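Local coordinates for protein dehydrogenase (Chromobacterium violaceum, PDB 3Q2I) that binds NADH and UDP-GlcNAcA and probably acts as an NAD-dependent sugar-nucleotide dehydrogenase required for making 2,3-diacetamido-2,3-dideoxy-d-mannuronic acid, at residues A[40-45]-A[72-77]; A[204-209]-A[228-233]; A[259-264]-A[279-284]. All coordinates share one frame; numbering follows the deposited sequence.

How the contacts relate
Contact 1 belongs to the NAD-binding Rossmann domain, while contacts 2 and 3 both sit on the large mixed sheet of the C-terminal alpha/beta domain. The centre of contact 1 is 41 Å from that of contact 2 and 49 Å from that of contact 3, on the opposite side of the chain's centre. Contacts 2 and 3 are closer, 23 Å between centres and about 11 Å between nearest atoms, and both touch the second subunit. The Asp-43 side chain of contact 1 lies about 12 Å from a bound NADH. In contact 2 the Arg-233 side chain is about 5 Å from a sodium ion. None of the three contributes a residue to the UDP-sugar pocket.

Contact 1. Residues A[40-45]-A[72-77]; sequences ELIDVC and AQTDAD
Two bonds grip the hydroxyl of Thr-74. Its OG1 donates to Asp-43 OD2 at 2.6 Å, coming down on the carboxylate from above its plane, 56° out of it. The same oxygen accepts from the backbone N of Ala-76 at 3.2 Å, a bent bond with 137° at the hydrogen, which makes residues 74-76 an ST turn. With OG1 anti to its own backbone N (chi1 -168°), Thr-74 presents the hydroxyl to both partners. Asp-43 is buried, and its other oxygen, OD1, is hydrogen-bonded to His-64, so both carboxylate oxygens are satisfied.

This is Rossmann-fold architecture: strand 39-45 is met by the loop that leaves helix 67-73 and leads to strand 78-81, which lies beyond strand 14-19 in the parallel sheet. Beside the polar pair, Ile-42 reaches down with CD1, crossing the Thr-74 and Asp-75 side chains at about a right angle. That methyl lies 3.6 Å from Thr-74 OG1 and 3.4 Å from Asp-75 OD1, and its apolar neighbour is Ala-76 CB at 4.3 Å. Asp-75 turns its other oxygen, OD2, to a salt bridge with Arg-15.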
# COMPACT_ATOMS: atom_id res chain seq x y z
N GLU A 40 -15.76 -47.35 -25.73
CA GLU A 40 -17.01 -46.95 -26.33
C GLU A 40 -17.70 -45.80 -25.61
O GLU A 40 -17.60 -45.65 -24.38
CB GLU A 40 -17.98 -48.13 -26.38
CG GLU A 40 -18.42 -48.60 -25.00
CD GLU A 40 -18.97 -50.02 -25.01
OE1 GLU A 40 -18.82 -50.72 -23.98
OE2 GLU A 40 -19.54 -50.41 -26.05
N LEU A 41 -18.43 -45.01 -26.39
CA LEU A 41 -19.23 -43.91 -25.87
C LEU A 41 -20.67 -44.39 -25.76
O LEU A 41 -21.33 -44.63 -26.78
CB LEU A 41 -19.11 -42.70 -26.81
CG LEU A 41 -19.92 -41.47 -26.41
CD1 LEU A 41 -19.35 -40.83 -25.14
CD2 LEU A 41 -19.74 -40.52 -27.59
N ILE A 42 -21.18 -44.50 -24.54
CA ILE A 42 -22.47 -45.12 -24.30
C ILE A 42 -23.59 -44.16 -23.92
O ILE A 42 -24.76 -44.54 -23.93
CB ILE A 42 -22.36 -46.25 -23.23
CG1 ILE A 42 -21.65 -45.72 -21.98
CG2 ILE A 42 -21.49 -47.39 -23.76
CD1 ILE A 42 -21.97 -46.48 -20.70
N ASP A 43 -23.26 -42.91 -23.57
CA ASP A 43 -24.29 -41.99 -23.14
C ASP A 43 -23.83 -40.56 -23.46
O ASP A 43 -22.63 -40.28 -23.31
CB ASP A 43 -24.48 -42.11 -21.63
CG ASP A 43 -25.11 -43.42 -21.23
OD1 ASP A 43 -26.36 -43.51 -21.33
OD2 ASP A 43 -24.35 -44.34 -20.84
N VAL A 44 -24.74 -39.73 -23.96
CA VAL A 44 -24.42 -38.34 -24.28
C VAL A 44 -25.51 -37.46 -23.69
O VAL A 44 -26.66 -37.88 -23.48
CB VAL A 44 -24.22 -38.04 -25.79
CG1 VAL A 44 -22.97 -38.68 -26.31
CG2 VAL A 44 -25.48 -38.44 -26.62
N CYS A 45 -25.14 -36.21 -23.37
CA CYS A 45 -26.06 -35.33 -22.69
C CYS A 45 -25.91 -33.91 -23.26
O CYS A 45 -24.78 -33.44 -23.44
CB CYS A 45 -25.75 -35.27 -21.19
SG CYS A 45 -26.72 -34.04 -20.31
N ALA A 72 -27.51 -40.73 -13.04
CA ALA A 72 -28.37 -41.77 -12.46
C ALA A 72 -28.45 -43.06 -13.32
O ALA A 72 -28.83 -44.12 -12.82
CB ALA A 72 -29.77 -41.21 -12.22
N GLN A 73 -28.11 -42.98 -14.59
CA GLN A 73 -28.32 -44.11 -15.49
C GLN A 73 -27.05 -44.79 -15.99
O GLN A 73 -26.99 -46.01 -16.12
CB GLN A 73 -29.23 -43.70 -16.65
CG GLN A 73 -30.59 -43.20 -16.21
CD GLN A 73 -31.35 -42.61 -17.37
OE1 GLN A 73 -31.22 -43.10 -18.50
NE2 GLN A 73 -32.12 -41.55 -17.12
N THR A 74 -26.03 -44.00 -16.29
CA THR A 74 -24.90 -44.50 -17.05
C THR A 74 -24.02 -45.41 -16.19
O THR A 74 -23.90 -45.21 -14.99
CB THR A 74 -24.09 -43.34 -17.66
OG1 THR A 74 -23.15 -43.84 -18.62
CG2 THR A 74 -23.33 -42.57 -16.56
N ASP A 75 -23.42 -46.42 -16.79
CA ASP A 75 -22.35 -47.12 -16.08
C ASP A 75 -21.03 -46.81 -16.77
O ASP A 75 -20.15 -47.65 -16.95
CB ASP A 75 -22.66 -48.62 -15.92
CG ASP A 75 -22.75 -49.35 -17.24
OD1 ASP A 75 -22.82 -48.71 -18.31
OD2 ASP A 75 -22.71 -50.60 -17.21
N ALA A 76 -20.89 -45.56 -17.21
CA ALA A 76 -19.62 -45.16 -17.80
C ALA A 76 -18.55 -45.24 -16.72
O ALA A 76 -18.87 -45.09 -15.54
CB ALA A 76 -19.71 -43.72 -18.35
N ASP A 77 -17.31 -45.48 -17.13
CA ASP A 77 -16.14 -45.39 -16.25
C ASP A 77 -15.77 -43.90 -16.07
O ASP A 77 -15.41 -43.48 -14.97
CB ASP A 77 -14.97 -46.12 -16.89
CG ASP A 77 -15.22 -47.63 -17.00
OD1 ASP A 77 -15.52 -48.22 -15.96
OD2 ASP A 77 -15.19 -48.16 -18.12

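Contact 2. Residues A[204-209]-A[228-233]; sequences GPVESV and VSVKWR
Glu-207 and Lys-231 lie side by side across the antiparallel hairpin of strands 206-214 and 225-232, at a classic beta bulge. The backbone N of Glu-207 and that of Ser-208 both bond to Lys-231 O, while Lys-231 N returns a nearly straight bond to Ser-208 O. The extra residue shifts the register by one between the Val-206/Trp-232 and Ser-208/Lys-231 pairs.

Following Glu-207 outward, CB sits 3.3 Å from that doubly used Lys-231 O. CG, anti to the backbone N (chi1 -175°), passes 4.0 Å from Arg-233 NH2. CD brings the carboxylate alongside the end of Lys-231, whose chain is fully extended and points the same way. OE1 takes the salt bridge from Lys-231 NZ at 2.8 Å, on its syn side but 27° out of the plane. OE2 accepts from two waters, one passing on to Arg-233 NH2 and the other to Lys-231 NZ, so the acid is tied to both bases, directly to the lysine and through water to the arginine. Arg-233 NH1 bonds to Leu-350 O, and Val-206 O lies over one face of its guanidinium. On the Lys-231 face, Ser-208 OG bonds to Tyr-212 OH of the second subunit.

Away from the charged group the contact turns apolar. Val-206 CG1 packs on Val-230 CG1, and Val-209 CB meets Val-228 CG2 at 3.7 Å; helix 325-344 packs against Val-206, Val-209 and Val-228. The Trp-232 ring is pinned by NE1 bonding to Leu-199 O, and Val-206 CG2 stands over its face in a CH-pi contact, 3.9 Å from the five-membered ring's centroid and 30° off the normal.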
# COMPACT_ATOMS: atom_id res chain seq x y z
N GLY A 204 9.29 -24.03 -15.75
CA GLY A 204 9.43 -24.37 -14.33
C GLY A 204 8.60 -23.45 -13.43
O GLY A 204 7.77 -22.66 -13.90
N PRO A 205 8.80 -23.57 -12.11
CA PRO A 205 7.94 -22.84 -11.18
C PRO A 205 8.07 -21.34 -11.34
O PRO A 205 9.18 -20.81 -11.33
CB PRO A 205 8.49 -23.25 -9.82
CG PRO A 205 9.13 -24.64 -10.08
CD PRO A 205 9.71 -24.51 -11.44
N VAL A 206 6.91 -20.66 -11.40
CA VAL A 206 6.83 -19.21 -11.53
C VAL A 206 6.79 -18.61 -10.12
O VAL A 206 6.14 -19.13 -9.19
CB VAL A 206 5.60 -18.81 -12.36
CG1 VAL A 206 5.33 -17.27 -12.22
CG2 VAL A 206 5.76 -19.28 -13.83
N GLU A 207 7.51 -17.51 -9.94
CA GLU A 207 7.53 -16.77 -8.69
C GLU A 207 6.43 -15.70 -8.66
O GLU A 207 5.64 -15.68 -7.73
CB GLU A 207 8.88 -16.06 -8.52
CG GLU A 207 8.96 -15.36 -7.16
CD GLU A 207 10.34 -14.86 -6.85
OE1 GLU A 207 10.56 -13.64 -6.89
OE2 GLU A 207 11.23 -15.71 -6.66
N SER A 208 6.30 -14.93 -9.75
CA SER A 208 5.31 -13.84 -9.74
C SER A 208 5.03 -13.40 -11.18
O SER A 208 5.84 -13.72 -12.09
CB SER A 208 5.75 -12.67 -8.84
OG SER A 208 6.91 -12.02 -9.38
N VAL A 209 3.92 -12.69 -11.34
CA VAL A 209 3.60 -12.09 -12.63
C VAL A 209 3.17 -10.65 -12.43
O VAL A 209 2.67 -10.27 -11.36
CB VAL A 209 2.46 -12.88 -13.33
CG1 VAL A 209 2.88 -14.34 -13.57
CG2 VAL A 209 1.16 -12.81 -12.51
N VAL A 228 1.84 -10.13 -20.22
CA VAL A 228 2.22 -10.47 -18.84
C VAL A 228 3.73 -10.54 -18.75
O VAL A 228 4.32 -11.24 -19.58
CB VAL A 228 1.57 -11.77 -18.38
CG1 VAL A 228 1.87 -12.94 -19.30
CG2 VAL A 228 1.93 -12.04 -16.92
N SER A 229 4.31 -9.87 -17.76
CA SER A 229 5.72 -9.97 -17.36
C SER A 229 5.79 -11.13 -16.35
O SER A 229 4.95 -11.18 -15.42
CB SER A 229 6.06 -8.62 -16.62
OG SER A 229 5.92 -7.54 -17.50
N VAL A 230 6.74 -12.07 -16.53
CA VAL A 230 6.84 -13.24 -15.68
C VAL A 230 8.25 -13.35 -15.07
O VAL A 230 9.29 -13.16 -15.77
CB VAL A 230 6.61 -14.50 -16.53
CG1 VAL A 230 6.67 -15.80 -15.65
CG2 VAL A 230 5.26 -14.41 -17.23
N LYS A 231 8.31 -13.70 -13.78
CA LYS A 231 9.55 -13.98 -13.07
C LYS A 231 9.51 -15.40 -12.57
O LYS A 231 8.58 -15.74 -11.83
CB LYS A 231 9.86 -13.00 -11.93
CG LYS A 231 11.14 -13.42 -11.17
CD LYS A 231 11.40 -12.49 -10.02
CE LYS A 231 12.59 -13.02 -9.20
NZ LYS A 231 12.75 -12.30 -7.92
N TRP A 232 10.49 -16.24 -12.95
CA TRP A 232 10.56 -17.62 -12.47
C TRP A 232 11.40 -17.68 -11.20
O TRP A 232 12.25 -16.80 -10.94
CB TRP A 232 11.17 -18.51 -13.60
CG TRP A 232 10.17 -18.96 -14.59
CD1 TRP A 232 9.45 -20.12 -14.54
CD2 TRP A 232 9.76 -18.30 -15.81
NE1 TRP A 232 8.62 -20.21 -15.62
CE2 TRP A 232 8.76 -19.11 -16.41
CE3 TRP A 232 10.12 -17.10 -16.44
CZ2 TRP A 232 8.17 -18.79 -17.62
CZ3 TRP A 232 9.53 -16.80 -17.64
CH2 TRP A 232 8.55 -17.62 -18.21
N ARG A 233 11.13 -18.70 -10.36
CA ARG A 233 11.88 -18.88 -9.12
C ARG A 233 13.36 -19.11 -9.40
O ARG A 233 14.19 -18.78 -8.56
CB ARG A 233 11.34 -20.07 -8.33
CG ARG A 233 9.88 -19.94 -7.95
CD ARG A 233 9.57 -20.93 -6.82
NE ARG A 233 8.13 -20.91 -6.57
CZ ARG A 233 7.57 -19.95 -5.86
NH1 ARG A 233 6.24 -19.97 -5.63
NH2 ARG A 233 8.33 -18.95 -5.40
O HOH W 1 11.10 -17.97 -5.44
O HOH W 2 13.06 -14.44 -5.58

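Contact 3. Residues A[259-264]-A[279-284]; sequences GEKGSV and FSEPHA
The Phe-279 ring meets Val-264 and the backbone of Gly-262 obliquely. Its far end takes the valine: CG2 of Val-264 is 3.5 Å from Phe-279 CZ and almost as near CE2, the two side chains crossing at a slant. Nearer the root of the ring, Phe-279 CD1 sits 3.8 Å from Gly-262 CA. With its CG beside the backbone N and anti to the carbonyl carbon (chi1 -70°), the phenylalanine leans across this bare CA, where a glycine puts no side chain in the way. Elsewhere the ring is engaged edge-to-face with Trp-277 and with Phe-153, and in a cation-pi contact with Arg-152.

Gly-262 and Phe-279 form an antiparallel non-hydrogen-bonded pair, CA to CA 4.3 Å, where the hairpin of strands 262-267 and 273-279 opens at the margin of the mixed sheet. Just beyond the pair, Ser-280 N donates to Lys-261 O at 3.0 Å. On the other side of Gly-262, its O accepts from Gly-259 N and closes the tight turn from the preceding strand, 252-259.

Lys-261 sets its root against the serine: CB lies 3.4 Å from Ser-280 OG, and CG and CD run on past the same oxygen. Its chain then extends toward Glu-281, but NZ stops 4.5 Å from Glu-281 OE1, longer than a salt bridge, so any attraction is probably loose. A water is hydrogen-bonded to Ser-280 OG and makes a weak bond to Lys-261 O, and the serine packs against Tyr-247 of the second subunit.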
# COMPACT_ATOMS: atom_id res chain seq x y z
N GLY A 259 18.92 -19.58 -22.86
CA GLY A 259 19.70 -19.86 -21.67
C GLY A 259 21.20 -19.81 -21.89
O GLY A 259 21.69 -19.35 -22.91
N GLU A 260 21.91 -20.22 -20.85
CA GLU A 260 23.38 -20.13 -20.81
C GLU A 260 23.99 -20.81 -22.02
O GLU A 260 24.96 -20.31 -22.64
CB GLU A 260 23.77 -20.79 -19.51
CG GLU A 260 25.25 -20.87 -19.14
CD GLU A 260 25.43 -21.81 -17.92
OE1 GLU A 260 24.45 -22.40 -17.36
OE2 GLU A 260 26.60 -21.97 -17.50
N LYS A 261 23.45 -21.97 -22.36
CA LYS A 261 24.10 -22.75 -23.39
C LYS A 261 23.16 -23.22 -24.49
O LYS A 261 23.41 -24.22 -25.17
CB LYS A 261 24.92 -23.88 -22.78
CG LYS A 261 24.12 -24.88 -22.01
CD LYS A 261 25.04 -25.76 -21.16
CE LYS A 261 24.27 -26.91 -20.51
NZ LYS A 261 25.12 -28.11 -20.26
N GLY A 262 22.12 -22.44 -24.76
CA GLY A 262 21.16 -22.81 -25.78
C GLY A 262 20.20 -21.69 -26.10
O GLY A 262 19.88 -20.89 -25.21
N SER A 263 19.75 -21.62 -27.35
CA SER A 263 18.78 -20.61 -27.81
C SER A 263 17.83 -21.29 -28.78
O SER A 263 18.26 -21.93 -29.77
CB SER A 263 19.45 -19.42 -28.50
OG SER A 263 20.35 -18.76 -27.62
N VAL A 264 16.53 -21.23 -28.52
CA VAL A 264 15.55 -21.87 -29.37
C VAL A 264 14.39 -20.94 -29.69
O VAL A 264 14.02 -20.10 -28.85
CB VAL A 264 15.03 -23.15 -28.70
CG1 VAL A 264 13.73 -23.61 -29.30
CG2 VAL A 264 16.08 -24.23 -28.79
N PHE A 279 22.42 -25.22 -29.74
CA PHE A 279 22.90 -25.67 -28.44
C PHE A 279 24.42 -25.79 -28.38
O PHE A 279 25.06 -25.99 -29.43
CB PHE A 279 22.22 -26.98 -28.05
CG PHE A 279 20.76 -26.83 -27.73
CD1 PHE A 279 20.36 -26.42 -26.46
CD2 PHE A 279 19.80 -27.07 -28.69
CE1 PHE A 279 19.00 -26.29 -26.18
CE2 PHE A 279 18.46 -26.92 -28.44
CZ PHE A 279 18.05 -26.54 -27.14
N SER A 280 25.00 -25.68 -27.19
CA SER A 280 26.45 -25.70 -27.05
C SER A 280 27.01 -27.09 -27.35
O SER A 280 28.14 -27.19 -27.82
CB SER A 280 26.94 -25.22 -25.68
OG SER A 280 26.59 -26.12 -24.65
N GLU A 281 26.22 -28.14 -27.07
CA GLU A 281 26.54 -29.49 -27.52
C GLU A 281 25.40 -30.26 -28.19
O GLU A 281 24.26 -30.26 -27.73
CB GLU A 281 27.12 -30.33 -26.38
CG GLU A 281 26.76 -29.81 -25.01
CD GLU A 281 27.87 -30.07 -24.03
OE1 GLU A 281 28.24 -29.15 -23.27
OE2 GLU A 281 28.39 -31.21 -24.06
N PRO A 282 25.72 -30.94 -29.31
CA PRO A 282 24.72 -31.65 -30.11
C PRO A 282 24.12 -32.77 -29.28
O PRO A 282 24.68 -33.11 -28.24
CB PRO A 282 25.54 -32.20 -31.27
CG PRO A 282 26.91 -32.37 -30.69
CD PRO A 282 27.08 -31.13 -29.86
N HIS A 283 22.99 -33.31 -29.72
CA HIS A 283 22.26 -34.36 -29.02
C HIS A 283 21.56 -35.22 -30.07
O HIS A 283 21.18 -34.72 -31.13
CB HIS A 283 21.20 -33.74 -28.09
CG HIS A 283 20.50 -34.72 -27.21
ND1 HIS A 283 19.50 -35.55 -27.66
CD2 HIS A 283 20.63 -34.98 -25.88
CE1 HIS A 283 19.06 -36.31 -26.66
NE2 HIS A 283 19.72 -35.97 -25.57
N ALA A 284 21.36 -36.50 -29.77
CA ALA A 284 20.60 -37.40 -30.65
C ALA A 284 19.30 -36.78 -31.13
O ALA A 284 18.95 -36.86 -32.32
CB ALA A 284 20.33 -38.73 -29.93
O HOH W 3 23.91 -27.56 -24.35